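Local coordinates for protein NalP translocator (Neisseria meningitidis, PDB 1UYN) that forms the hydrophilic outer-membrane pore of an autotransporter, through which the secreted protease passenger domain is carried to the bacterial cell surface, at residues A22-R27 with Q50-T55; K133-R138 with E147-G152; L154-A159 with G178-L183; N201-G206 with R239-T244; N282-Y287 with S299-V304. All blocks are in the same frame, centred on the assembly; numbering follows the deposited sequence.

Contact 1: residues A22-R27 with Q50-T55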
# COMPACT_ATOMS: atom_id res chain seq x y z
N ALA A 22 -4.69 2.61 -5.81
CA ALA A 22 -3.53 1.77 -6.18
C ALA A 22 -2.25 2.10 -5.41
O ALA A 22 -1.44 1.22 -5.10
CB ALA A 22 -3.25 1.87 -7.69
N ASP A 23 -2.06 3.39 -5.18
CA ASP A 23 -0.84 3.91 -4.57
C ASP A 23 -0.87 3.53 -3.10
O ASP A 23 0.11 3.04 -2.56
CB ASP A 23 -0.82 5.40 -4.76
CG ASP A 23 0.44 6.03 -4.28
OD1 ASP A 23 1.47 5.89 -4.96
OD2 ASP A 23 0.49 6.75 -3.28
N MET A 24 -2.03 3.70 -2.47
CA MET A 24 -2.22 3.27 -1.10
C MET A 24 -2.05 1.79 -0.95
O MET A 24 -1.46 1.36 0.03
CB MET A 24 -3.58 3.69 -0.55
CG MET A 24 -3.49 4.96 0.29
SD MET A 24 -5.03 5.80 0.49
CE MET A 24 -4.49 7.46 0.37
N GLN A 25 -2.58 1.04 -1.89
CA GLN A 25 -2.49 -0.42 -1.94
C GLN A 25 -1.06 -0.93 -1.99
O GLN A 25 -0.78 -1.97 -1.44
CB GLN A 25 -3.24 -0.98 -3.14
CG GLN A 25 -3.57 -2.43 -3.02
CD GLN A 25 -4.84 -2.71 -2.22
OE1 GLN A 25 -5.18 -1.95 -1.31
NE2 GLN A 25 -5.52 -3.84 -2.52
N GLY A 26 -0.15 -0.21 -2.62
CA GLY A 26 1.23 -0.65 -2.65
C GLY A 26 1.85 -0.61 -1.26
O GLY A 26 2.75 -1.41 -0.92
N ARG A 27 1.45 0.35 -0.45
CA ARG A 27 1.99 0.41 0.89
C ARG A 27 1.33 -0.65 1.76
O ARG A 27 2.00 -1.25 2.61
CB ARG A 27 1.82 1.79 1.50
CG ARG A 27 2.65 2.87 0.80
CD ARG A 27 2.53 4.19 1.50
NE ARG A 27 1.28 4.81 1.11
CZ ARG A 27 1.13 5.45 -0.03
NH1 ARG A 27 2.15 5.55 -0.88
NH2 ARG A 27 -0.04 5.99 -0.33
N GLN A 50 -3.00 1.62 9.44
CA GLN A 50 -2.10 2.44 8.62
C GLN A 50 -2.87 3.70 8.22
O GLN A 50 -3.91 3.58 7.64
CB GLN A 50 -1.63 1.64 7.41
CG GLN A 50 -1.01 2.46 6.27
CD GLN A 50 -0.76 1.61 4.99
OE1 GLN A 50 -1.25 1.95 3.90
NE2 GLN A 50 0.02 0.53 5.14
N GLN A 51 -2.38 4.89 8.59
CA GLN A 51 -2.90 6.18 8.05
C GLN A 51 -1.98 6.76 6.94
O GLN A 51 -0.77 6.66 7.01
CB GLN A 51 -3.06 7.25 9.15
CG GLN A 51 -3.88 6.82 10.38
CD GLN A 51 -5.35 6.46 10.06
OE1 GLN A 51 -5.98 5.71 10.81
NE2 GLN A 51 -5.89 7.01 8.98
N ASP A 52 -2.59 7.37 5.94
CA ASP A 52 -1.92 7.90 4.74
C ASP A 52 -2.37 9.32 4.52
O ASP A 52 -3.51 9.65 4.80
CB ASP A 52 -2.31 7.08 3.52
CG ASP A 52 -1.47 5.86 3.36
OD1 ASP A 52 -0.25 6.03 3.15
OD2 ASP A 52 -1.92 4.68 3.43
N GLY A 53 -1.50 10.17 3.98
CA GLY A 53 -1.82 11.58 3.85
C GLY A 53 -0.85 12.31 2.96
O GLY A 53 0.26 12.57 3.35
N GLY A 54 -1.26 12.65 1.76
CA GLY A 54 -0.41 13.40 0.86
C GLY A 54 -1.12 14.35 -0.07
O GLY A 54 -2.34 14.54 -0.01
N THR A 55 -0.31 14.97 -0.92
CA THR A 55 -0.77 15.76 -2.05
C THR A 55 -0.16 15.15 -3.33
O THR A 55 0.88 14.48 -3.27
CB THR A 55 -0.34 17.23 -1.89
OG1 THR A 55 1.04 17.28 -1.51
CG2 THR A 55 -1.04 17.88 -0.72
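Met-24 lies against the carboxylate of Asp-52, the two side chains sliding past each other in opposite directions. Its CG comes within 3.5 Å of Asp-52 OD2, and CE, beyond the sulphur, meets Asp-52 CB at 3.8 Å. Three residues further along the helix, Arg-27 approaches the same carboxylate tip to tip. The bend of its chain at chi3 (-80°) sets NE where it can donate to Asp-52 OD1 at 2.8 Å, a salt bridge whose N-H...O angle of 133° is well short of straight. The donor arrives from above the carboxylate plane, and the two flat groups are turned 62° apart. The far end of the guanidinium goes elsewhere: NH2 and NH1 both donate to Asp-23 OD2, at 3.1 and 3.2 Å, from one face of that carboxylate and nearly in the guanidinium plane. Arg-27 thus joins an aspartate one turn back on its own helix to an aspartate of the barrel wall.

The wall is a closed 12-stranded antiparallel barrel, the translocator fold of autotransporters, and helix 12-34 runs inside its pore. Residues 50-55 belong to the first strand, 43-57, so this salt-bridge network ties the plug helix to the inner surface of the barrel. Asp-52 OD1 also accepts from Ser-299 OG and Asn-297 ND2, both on strand 295-307, while Asp-23 OD1 has a salt bridge with Arg-266. Two residues before Asp-52 on the same strand, Gln-50 reaches out in an extended form and brings the end of its side chain beside the backbone of Arg-27.

Contact 2: residues K133-R138 with E147-G152; sequences KNSISR and EGSVNG
Lys-133 and Asn-151 lie side by side and point the same way on the outer face of an antiparallel beta hairpin, made by strands 121-139 and 145-163 of the translocator barrel beyond their membrane-spanning parts. With CG of Lys-133 anti to the backbone N (chi1 -169°), the start of the chain runs alongside the Asn-151 amide, CG being 3.3 Å from Asn-151 ND2. On the opposite face of the sheet the CB of Asn-134 packs on CG1 of Val-150 at 3.7 Å. Gly-148 stands across from Ile-136 and gives it only backbone to rest on, Ile-136 CB lying 3.8 Å from Gly-148 O. At the far end the CB of Ser-137 meets Glu-147 OE1.

These neighbours are set by the backbone ladder. Asn-134 with Val-150 and Ile-136 with Gly-148 are hydrogen-bonded pairs, each bonded in both directions; the N-H of Ile-136 reaches Gly-148 O at 2.8 Å and 167°. Between them Ser-135 and Ser-149 form a non-hydrogen-bonded pair.

Further out, helix 12-34 covers the inward face: Ile-136 touches Val-13 and Tyr-14, and Asn-134 touches Ser-17 and Thr-18 while its OD1 is hydrogen-bonded to Thr-104 OG1. Strand 172-192 adds Gln-186 and Phe-189 against Val-150. On the outward face Lys-133 bends at chi3 and chi4, and a water bridges three side chains, lying 2.7 Å from Lys-133 NZ, from which it accepts, 2.6 Å from Ser-135 OG and 2.9 Å from Ser-149 OG.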
# COMPACT_ATOMS: atom_id res chain seq x y z
N LYS A 133 -14.52 0.43 -4.21
CA LYS A 133 -15.65 1.21 -4.64
C LYS A 133 -15.30 2.68 -4.49
O LYS A 133 -14.97 3.12 -3.42
CB LYS A 133 -16.90 0.88 -3.81
CG LYS A 133 -18.17 1.49 -4.41
CD LYS A 133 -19.48 0.96 -3.77
CE LYS A 133 -20.22 2.08 -2.95
NZ LYS A 133 -21.62 2.38 -3.45
N ASN A 134 -15.40 3.43 -5.57
CA ASN A 134 -15.14 4.87 -5.56
C ASN A 134 -16.46 5.58 -5.70
O ASN A 134 -17.22 5.32 -6.64
CB ASN A 134 -14.23 5.27 -6.76
CG ASN A 134 -12.80 4.78 -6.61
OD1 ASN A 134 -12.39 4.31 -5.54
ND2 ASN A 134 -12.05 4.85 -7.69
N SER A 135 -16.75 6.45 -4.75
CA SER A 135 -17.90 7.33 -4.83
C SER A 135 -17.39 8.70 -5.15
O SER A 135 -16.57 9.20 -4.47
CB SER A 135 -18.62 7.37 -3.52
OG SER A 135 -19.36 6.19 -3.42
N ILE A 136 -17.85 9.27 -6.24
CA ILE A 136 -17.40 10.57 -6.67
C ILE A 136 -18.57 11.48 -6.55
O ILE A 136 -19.64 11.10 -6.88
CB ILE A 136 -16.96 10.48 -8.12
CG1 ILE A 136 -15.49 10.05 -8.22
CG2 ILE A 136 -17.14 11.79 -8.80
CD1 ILE A 136 -15.12 8.73 -7.57
N SER A 137 -18.37 12.68 -6.02
CA SER A 137 -19.25 13.79 -6.37
C SER A 137 -18.43 14.92 -6.95
O SER A 137 -17.34 15.21 -6.48
CB SER A 137 -20.08 14.27 -5.20
OG SER A 137 -19.38 14.09 -4.02
N ARG A 138 -18.95 15.52 -8.02
CA ARG A 138 -18.30 16.65 -8.66
C ARG A 138 -19.26 17.78 -8.95
O ARG A 138 -20.25 17.60 -9.66
CB ARG A 138 -17.60 16.30 -10.00
CG ARG A 138 -17.83 14.96 -10.59
CD ARG A 138 -17.21 14.86 -11.98
NE ARG A 138 -18.27 14.74 -12.98
CZ ARG A 138 -18.39 15.47 -14.07
NH1 ARG A 138 -17.52 16.42 -14.36
NH2 ARG A 138 -19.40 15.23 -14.89
N GLU A 147 -23.19 12.59 -9.03
CA GLU A 147 -22.70 11.51 -8.19
C GLU A 147 -22.40 10.30 -9.09
O GLU A 147 -23.11 10.04 -10.03
CB GLU A 147 -23.65 11.14 -7.04
CG GLU A 147 -24.74 12.16 -6.65
CD GLU A 147 -24.23 13.39 -5.87
OE1 GLU A 147 -23.51 13.22 -4.84
OE2 GLU A 147 -24.61 14.55 -6.28
N GLY A 148 -21.31 9.60 -8.79
CA GLY A 148 -20.87 8.47 -9.59
C GLY A 148 -20.21 7.39 -8.79
O GLY A 148 -19.47 7.64 -7.85
N SER A 149 -20.47 6.16 -9.16
CA SER A 149 -20.06 5.04 -8.33
C SER A 149 -19.43 3.98 -9.21
O SER A 149 -20.00 3.55 -10.22
CB SER A 149 -21.26 4.48 -7.52
OG SER A 149 -20.81 4.04 -6.23
N VAL A 150 -18.23 3.57 -8.86
CA VAL A 150 -17.53 2.60 -9.72
C VAL A 150 -16.82 1.58 -8.89
O VAL A 150 -16.29 1.90 -7.83
CB VAL A 150 -16.55 3.27 -10.74
CG1 VAL A 150 -15.49 4.02 -10.04
CG2 VAL A 150 -15.92 2.25 -11.67
N ASN A 151 -16.86 0.35 -9.36
CA ASN A 151 -16.18 -0.72 -8.71
C ASN A 151 -15.02 -1.13 -9.52
O ASN A 151 -15.02 -1.02 -10.71
CB ASN A 151 -17.10 -1.91 -8.49
CG ASN A 151 -18.38 -1.53 -7.78
OD1 ASN A 151 -19.48 -1.78 -8.31
ND2 ASN A 151 -18.27 -0.92 -6.61
N GLY A 152 -13.99 -1.61 -8.84
CA GLY A 152 -12.88 -2.24 -9.51
C GLY A 152 -12.29 -3.37 -8.68
O GLY A 152 -12.73 -3.70 -7.60
O HOH W 1 -21.74 5.08 -3.68

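Contact 3: residues L154-A159 with G178-L183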
# COMPACT_ATOMS: atom_id res chain seq x y z
N LEU A 154 -8.27 -4.79 -7.93
CA LEU A 154 -6.84 -4.59 -8.04
C LEU A 154 -6.11 -5.81 -7.55
O LEU A 154 -6.34 -6.27 -6.43
CB LEU A 154 -6.45 -3.40 -7.21
CG LEU A 154 -4.98 -3.11 -7.11
CD1 LEU A 154 -4.36 -2.85 -8.52
CD2 LEU A 154 -4.86 -1.93 -6.17
N MET A 155 -5.21 -6.36 -8.36
CA MET A 155 -4.37 -7.45 -7.90
C MET A 155 -2.93 -7.06 -7.88
O MET A 155 -2.49 -6.35 -8.73
CB MET A 155 -4.52 -8.65 -8.78
CG MET A 155 -5.88 -9.27 -8.56
SD MET A 155 -6.24 -10.63 -9.68
CE MET A 155 -4.31 -11.45 -9.87
N GLN A 156 -2.19 -7.54 -6.92
CA GLN A 156 -0.77 -7.30 -6.95
C GLN A 156 -0.07 -8.65 -6.88
O GLN A 156 -0.55 -9.59 -6.21
CB GLN A 156 -0.34 -6.41 -5.79
CG GLN A 156 -1.04 -5.07 -5.71
CD GLN A 156 -0.90 -4.50 -4.34
OE1 GLN A 156 -1.16 -5.20 -3.36
NE2 GLN A 156 -0.51 -3.24 -4.25
N LEU A 157 1.03 -8.72 -7.62
CA LEU A 157 1.99 -9.81 -7.52
C LEU A 157 3.40 -9.25 -7.33
O LEU A 157 3.82 -8.32 -8.02
CB LEU A 157 1.96 -10.65 -8.79
CG LEU A 157 1.18 -11.94 -8.65
CD1 LEU A 157 0.98 -12.53 -10.03
CD2 LEU A 157 2.00 -12.94 -7.77
N GLY A 158 4.14 -9.85 -6.42
CA GLY A 158 5.40 -9.30 -6.00
C GLY A 158 6.46 -10.38 -5.88
O GLY A 158 6.18 -11.51 -5.44
N ALA A 159 7.67 -10.02 -6.26
CA ALA A 159 8.79 -10.88 -6.09
C ALA A 159 9.90 -10.00 -5.57
O ALA A 159 10.21 -9.02 -6.17
CB ALA A 159 9.16 -11.53 -7.41
N GLY A 178 12.98 -5.78 -5.92
CA GLY A 178 12.22 -6.61 -6.83
C GLY A 178 11.22 -5.90 -7.70
O GLY A 178 11.45 -4.80 -8.15
N LEU A 179 10.12 -6.58 -7.97
CA LEU A 179 9.11 -6.04 -8.81
C LEU A 179 7.76 -6.26 -8.15
O LEU A 179 7.60 -7.15 -7.36
CB LEU A 179 9.17 -6.75 -10.15
CG LEU A 179 10.50 -6.73 -10.89
CD1 LEU A 179 10.38 -7.74 -12.00
CD2 LEU A 179 10.87 -5.36 -11.44
N ARG A 180 6.80 -5.40 -8.48
CA ARG A 180 5.40 -5.62 -8.12
C ARG A 180 4.60 -5.34 -9.38
O ARG A 180 4.82 -4.35 -10.01
CB ARG A 180 4.99 -4.66 -7.02
CG ARG A 180 3.58 -4.93 -6.46
CD ARG A 180 2.73 -3.67 -6.32
NE ARG A 180 3.37 -2.68 -5.49
CZ ARG A 180 3.27 -1.37 -5.63
NH1 ARG A 180 2.57 -0.82 -6.60
NH2 ARG A 180 3.93 -0.59 -4.77
N TYR A 181 3.71 -6.23 -9.76
CA TYR A 181 2.84 -6.01 -10.89
C TYR A 181 1.44 -5.72 -10.38
O TYR A 181 0.90 -6.53 -9.66
CB TYR A 181 2.79 -7.27 -11.74
CG TYR A 181 2.07 -7.09 -13.07
CD1 TYR A 181 2.60 -6.26 -14.03
CD2 TYR A 181 0.88 -7.76 -13.35
CE1 TYR A 181 1.97 -6.07 -15.25
CE2 TYR A 181 0.24 -7.61 -14.57
CZ TYR A 181 0.80 -6.74 -15.53
OH TYR A 181 0.23 -6.54 -16.77
N ASP A 182 0.87 -4.56 -10.74
CA ASP A 182 -0.49 -4.19 -10.36
C ASP A 182 -1.37 -4.36 -11.53
O ASP A 182 -1.16 -3.71 -12.54
CB ASP A 182 -0.58 -2.72 -9.99
CG ASP A 182 0.22 -2.36 -8.79
OD1 ASP A 182 0.57 -3.27 -8.00
OD2 ASP A 182 0.54 -1.18 -8.58
N LEU A 183 -2.38 -5.20 -11.39
CA LEU A 183 -3.39 -5.39 -12.42
C LEU A 183 -4.69 -4.79 -11.90
O LEU A 183 -5.24 -5.26 -10.93
CB LEU A 183 -3.58 -6.87 -12.67
CG LEU A 183 -4.47 -7.30 -13.82
CD1 LEU A 183 -4.05 -6.67 -15.17
CD2 LEU A 183 -4.42 -8.78 -13.91
O HOH W 2 -0.88 -1.22 -6.15
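Met-155 and Leu-183 pair through both of their backbone amides, the N-H of Met-155 reaching Leu-183 O at 2.8 Å and 169°. Leu-157 with Tyr-181 and Ala-159 with Leu-179 repeat the scheme, giving six interstrand bonds in an unbroken antiparallel ladder. Between these pairs the CA-H groups also face carbonyl oxygens, as where the CA of Gln-156 lies 3.3 Å from Tyr-181 O.

Apolar contacts belong mostly to the face that carries Met-155, Leu-157, Ala-159, Leu-179, Tyr-181 and Leu-183. The CB atoms of Met-155 and Leu-183 are 4.4 Å apart, and much of this face lies on the surface. An apolar exterior around a polar interior is characteristic of a membrane-spanning beta barrel; strands 145-163 and 172-192 form one of its hairpins. On the inner side, Leu-154 brings CD1 to within 3.5 Å of Leu-183 O.

The polar and charged contacts gather on this inner face. Gln-156 and Arg-180 run side by side, with Gln-156 NE2 over one face of the guanidinium and 3.9 Å from Arg-180 CD. Arg-180 NH1 holds Asp-182 OD2 at 2.9 Å in a salt bridge that uses the syn lone pair and stays in the guanidinium plane. A water accepts from Gln-156 NE2 at 2.8 Å and donates weakly to Asp-182 OD2. Gln-156 OE1 is bonded to Ser-128 OG and its NE2 to Gln-25 O of the central helix; Glu-233 takes Arg-180 NH2, and Arg-239 NH2 forms a second salt bridge with Asp-182 OD2.

Contact 4: residues N201-G206 with R239-T244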
# COMPACT_ATOMS: atom_id res chain seq x y z
N ASN A 201 -16.32 3.74 -19.57
CA ASN A 201 -16.14 2.33 -19.89
C ASN A 201 -15.15 1.68 -18.95
O ASN A 201 -14.40 2.34 -18.25
CB ASN A 201 -15.59 2.14 -21.30
CG ASN A 201 -16.57 2.51 -22.40
OD1 ASN A 201 -17.76 2.72 -22.21
ND2 ASN A 201 -16.04 2.57 -23.57
N SER A 202 -15.20 0.35 -18.94
CA SER A 202 -14.28 -0.46 -18.17
C SER A 202 -12.89 -0.30 -18.67
O SER A 202 -12.64 0.08 -19.79
CB SER A 202 -14.66 -1.94 -18.20
OG SER A 202 -14.56 -2.44 -19.52
N LEU A 203 -11.98 -0.68 -17.82
CA LEU A 203 -10.61 -0.34 -17.95
C LEU A 203 -9.80 -1.49 -17.29
O LEU A 203 -10.06 -1.85 -16.18
CB LEU A 203 -10.38 0.98 -17.19
CG LEU A 203 -8.91 1.33 -16.98
CD1 LEU A 203 -8.40 1.78 -18.35
CD2 LEU A 203 -8.73 2.40 -15.94
N THR A 204 -8.87 -2.07 -18.04
CA THR A 204 -7.86 -2.95 -17.53
C THR A 204 -6.51 -2.24 -17.62
O THR A 204 -6.18 -1.70 -18.65
CB THR A 204 -7.79 -4.21 -18.38
OG1 THR A 204 -8.88 -5.09 -18.04
CG2 THR A 204 -6.58 -5.01 -17.96
N GLU A 205 -5.70 -2.27 -16.58
CA GLU A 205 -4.37 -1.65 -16.69
C GLU A 205 -3.33 -2.35 -15.81
O GLU A 205 -3.47 -2.42 -14.61
CB GLU A 205 -4.50 -0.18 -16.41
CG GLU A 205 -3.23 0.62 -16.34
CD GLU A 205 -2.71 1.06 -17.69
OE1 GLU A 205 -3.35 0.76 -18.71
OE2 GLU A 205 -1.62 1.71 -17.70
N GLY A 206 -2.27 -2.87 -16.42
CA GLY A 206 -1.24 -3.55 -15.71
C GLY A 206 0.05 -2.77 -15.66
O GLY A 206 0.60 -2.44 -16.75
N ARG A 239 0.94 3.98 -16.23
CA ARG A 239 -0.08 3.79 -15.22
C ARG A 239 -1.10 4.85 -15.50
O ARG A 239 -1.10 5.89 -14.89
CB ARG A 239 0.48 3.92 -13.82
CG ARG A 239 -0.50 3.47 -12.75
CD ARG A 239 -0.06 3.80 -11.35
NE ARG A 239 1.03 2.96 -10.83
CZ ARG A 239 0.88 1.73 -10.32
NH1 ARG A 239 -0.32 1.13 -10.28
NH2 ARG A 239 1.94 1.08 -9.86
N ASP A 240 -1.94 4.55 -16.48
CA ASP A 240 -3.04 5.42 -16.91
C ASP A 240 -4.35 4.81 -16.44
O ASP A 240 -4.69 3.67 -16.82
CB ASP A 240 -3.03 5.47 -18.43
CG ASP A 240 -3.60 6.74 -19.01
OD1 ASP A 240 -4.35 7.49 -18.30
OD2 ASP A 240 -3.35 7.03 -20.21
N TYR A 241 -5.07 5.55 -15.61
CA TYR A 241 -6.39 5.15 -15.19
C TYR A 241 -7.45 6.08 -15.74
O TYR A 241 -8.57 6.10 -15.28
CB TYR A 241 -6.44 5.06 -13.69
CG TYR A 241 -5.51 4.02 -13.12
CD1 TYR A 241 -5.33 2.79 -13.77
CD2 TYR A 241 -4.85 4.25 -11.92
CE1 TYR A 241 -4.47 1.84 -13.27
CE2 TYR A 241 -3.98 3.29 -11.38
CZ TYR A 241 -3.78 2.08 -12.07
OH TYR A 241 -2.93 1.12 -11.57
N THR A 242 -7.11 6.82 -16.78
CA THR A 242 -8.08 7.64 -17.47
C THR A 242 -9.04 6.76 -18.25
O THR A 242 -8.61 6.00 -19.11
CB THR A 242 -7.36 8.62 -18.39
OG1 THR A 242 -6.69 9.59 -17.57
CG2 THR A 242 -8.34 9.42 -19.19
N VAL A 243 -10.33 6.86 -17.93
CA VAL A 243 -11.34 6.05 -18.59
C VAL A 243 -11.85 6.75 -19.83
O VAL A 243 -11.99 7.96 -19.85
CB VAL A 243 -12.54 5.71 -17.65
CG1 VAL A 243 -12.05 5.11 -16.36
CG2 VAL A 243 -13.37 6.89 -17.37
N THR A 244 -12.06 5.94 -20.86
CA THR A 244 -12.81 6.29 -22.06
C THR A 244 -14.29 6.35 -21.73
O THR A 244 -14.84 5.37 -21.25
CB THR A 244 -12.68 5.15 -23.08
OG1 THR A 244 -11.32 4.99 -23.45
CG2 THR A 244 -13.44 5.48 -24.38
O HOH W 3 -1.92 -0.54 -13.09
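Glu-205 uses a side-chain carboxylate, where a strand partner would have offered a backbone carbonyl, to take the amide of Asp-240: Asp-240 N lies 3.1 Å from Glu-205 OE2. The N-H points almost straight at the oxygen, at 172°, yet meets it from high above the carboxylate plane, 60° out of it. Glu-205 gets there with CG anti to the backbone N (chi1 174°) and a bend at chi2 that places CD beside the loop; OE2 also lies 3.6 Å from Arg-239 CA.

The same chain crosses Tyr-241 obliquely, CG lying 3.5 Å from Tyr-241 CE1, with ring and carboxylate nearly perpendicular. Leu-203 fills the middle of the interface: CD2 packs on Tyr-241 CA at 3.7 Å, with CD1 of the ring and CG1 of Val-243 a little further off. At the other end, Asn-201 N donates to Thr-244 O at 2.8 Å. A direct hydrogen bond thus stands at each end, with the apolar contacts of Leu-203 between them. A water adds a bridge, donating to Glu-205 O at 2.9 Å and hydrogen-bonded to Tyr-241 OH.

Within the loop, Asp-240 OD1 accepts from Thr-242 N, an Asx turn, and Arg-239 NH1 donates to Tyr-241 OH. Arg-239 NE also forms a salt bridge with Asp-235 OD2. Tyr-241 rests on Thr-18 and Ala-19 of helix 12-34, which places residues 239-244 as an inter-strand loop of an outer-membrane beta barrel, folded back between one wall strand and the helix in the pore.

Contact 5: residues N282-Y287 with S299-V304; sequences NGLARY and SGRVGV
Arg-286 and Arg-301 fill the denser, pore-facing side of this antiparallel hairpin. The two side chains run together in one direction, their guanidinium planes only 8° apart, and CD of Arg-286 sits over a face of the Arg-301 group, 3.3 Å from its CZ. Arg-286 NE and Arg-301 NH2, both donors, approach to 3.3 Å; Asp-34 probably offsets this crowding of charge, with a salt bridge to Arg-286 NH2 and a long, weak pairing with Arg-301 NH2. Leu-284 lines up beside Arg-301, its CD2 3.9 Å from NH1, while its CB packs on the backbone of Gly-303. Below these side chains, Arg-286 N donates to Arg-301 O at 2.9 Å, and Gly-303 N to Leu-284 O.

The outward face, on the barrel surface, is sparser. Gly-283 and Gly-300 contribute no side chain, Ala-285 covers little, and Val-302 CG1 reaches just Leu-284 O, at 3.7 Å. Tyr-287 lays CD1 near Ser-299 O.

Strand 265-278 continues the sheet beyond residues 282-287. Beyond 299-304 comes strand 43-57, closing the barrel, while helix 12-34 reaches the inner face, where its Arg-27 touches Ser-299 and its Ala-31 touches Arg-301.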
# COMPACT_ATOMS: atom_id res chain seq x y z
N ASN A 282 3.43 -7.90 21.36
CA ASN A 282 4.35 -6.90 20.80
C ASN A 282 3.57 -5.73 20.20
O ASN A 282 2.37 -5.81 19.95
CB ASN A 282 5.30 -7.51 19.77
CG ASN A 282 4.59 -7.98 18.54
OD1 ASN A 282 3.94 -9.04 18.56
ND2 ASN A 282 4.68 -7.20 17.44
N GLY A 283 4.27 -4.62 20.03
CA GLY A 283 3.72 -3.38 19.52
C GLY A 283 4.60 -2.97 18.35
O GLY A 283 5.63 -3.58 18.08
N LEU A 284 4.19 -1.94 17.64
CA LEU A 284 4.74 -1.65 16.34
C LEU A 284 4.46 -0.21 15.96
O LEU A 284 3.34 0.21 16.05
CB LEU A 284 4.06 -2.55 15.34
CG LEU A 284 4.94 -2.82 14.15
CD1 LEU A 284 5.74 -4.08 14.42
CD2 LEU A 284 4.13 -2.94 12.91
N ALA A 285 5.48 0.52 15.52
CA ALA A 285 5.31 1.90 15.05
C ALA A 285 6.15 2.11 13.78
O ALA A 285 7.33 1.87 13.75
CB ALA A 285 5.73 2.87 16.14
N ARG A 286 5.54 2.58 12.71
CA ARG A 286 6.28 2.89 11.51
C ARG A 286 5.81 4.22 10.97
O ARG A 286 4.64 4.47 10.95
CB ARG A 286 6.04 1.80 10.49
CG ARG A 286 7.15 0.79 10.46
CD ARG A 286 6.98 -0.24 9.43
NE ARG A 286 7.90 -0.10 8.29
CZ ARG A 286 8.93 -0.93 8.06
NH1 ARG A 286 9.21 -1.93 8.91
NH2 ARG A 286 9.71 -0.74 7.00
N TYR A 287 6.72 5.09 10.58
CA TYR A 287 6.37 6.26 9.82
C TYR A 287 7.30 6.31 8.60
O TYR A 287 8.45 5.90 8.66
CB TYR A 287 6.51 7.53 10.66
CG TYR A 287 6.43 8.75 9.77
CD1 TYR A 287 5.18 9.27 9.37
CD2 TYR A 287 7.60 9.33 9.24
CE1 TYR A 287 5.11 10.35 8.52
CE2 TYR A 287 7.54 10.41 8.39
CZ TYR A 287 6.29 10.92 8.04
OH TYR A 287 6.23 12.01 7.20
N SER A 299 3.04 8.30 5.29
CA SER A 299 2.46 6.99 5.69
C SER A 299 2.85 6.68 7.12
O SER A 299 4.02 6.79 7.49
CB SER A 299 2.95 5.87 4.78
OG SER A 299 2.01 4.81 4.77
N GLY A 300 1.87 6.32 7.94
CA GLY A 300 2.10 5.98 9.35
C GLY A 300 1.54 4.60 9.65
O GLY A 300 0.79 4.09 8.87
N ARG A 301 1.84 4.01 10.79
CA ARG A 301 1.36 2.65 11.07
C ARG A 301 1.57 2.28 12.53
O ARG A 301 2.67 2.48 13.04
CB ARG A 301 2.09 1.63 10.21
CG ARG A 301 1.20 0.64 9.60
CD ARG A 301 1.87 -0.67 9.33
NE ARG A 301 2.91 -0.54 8.31
CZ ARG A 301 4.03 -1.27 8.23
NH1 ARG A 301 4.31 -2.24 9.11
NH2 ARG A 301 4.88 -1.04 7.23
N VAL A 302 0.53 1.79 13.19
CA VAL A 302 0.62 1.30 14.56
C VAL A 302 0.02 -0.10 14.55
O VAL A 302 -1.07 -0.30 14.04
CB VAL A 302 -0.10 2.21 15.58
CG1 VAL A 302 0.06 1.64 17.01
CG2 VAL A 302 0.45 3.61 15.55
N GLY A 303 0.76 -1.05 15.11
CA GLY A 303 0.36 -2.44 15.16
C GLY A 303 0.50 -3.02 16.55
O GLY A 303 1.48 -2.74 17.27
N VAL A 304 -0.49 -3.81 16.95
CA VAL A 304 -0.38 -4.59 18.18
C VAL A 304 -0.44 -6.06 17.77
O VAL A 304 -1.12 -6.42 16.83
CB VAL A 304 -1.46 -4.18 19.18
CG1 VAL A 304 -1.48 -5.10 20.39
CG2 VAL A 304 -1.17 -2.75 19.65

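Contact 1 is the buried one, where a helix in the pore meets the wall through charge; contacts 2, 3 and 5 are strand-on-strand hairpins of that wall, held mainly by backbone bonds. Contacts 2 and 3 share strand 145-163: the first lies beyond its membrane-spanning part and carries a polar, watered outer face, the second has an apolar exterior. Contact 4 is loop against strand, with few direct hydrogen bonds. The helix links several: Gln-25 reaches contact 3 and Ala-22 packs on contact 4, while Asp-182 and Arg-239 bridge contacts 3 and 4. Contacts 1 and 5 meet at the seam where first and last strands join, about 15 Å between centres.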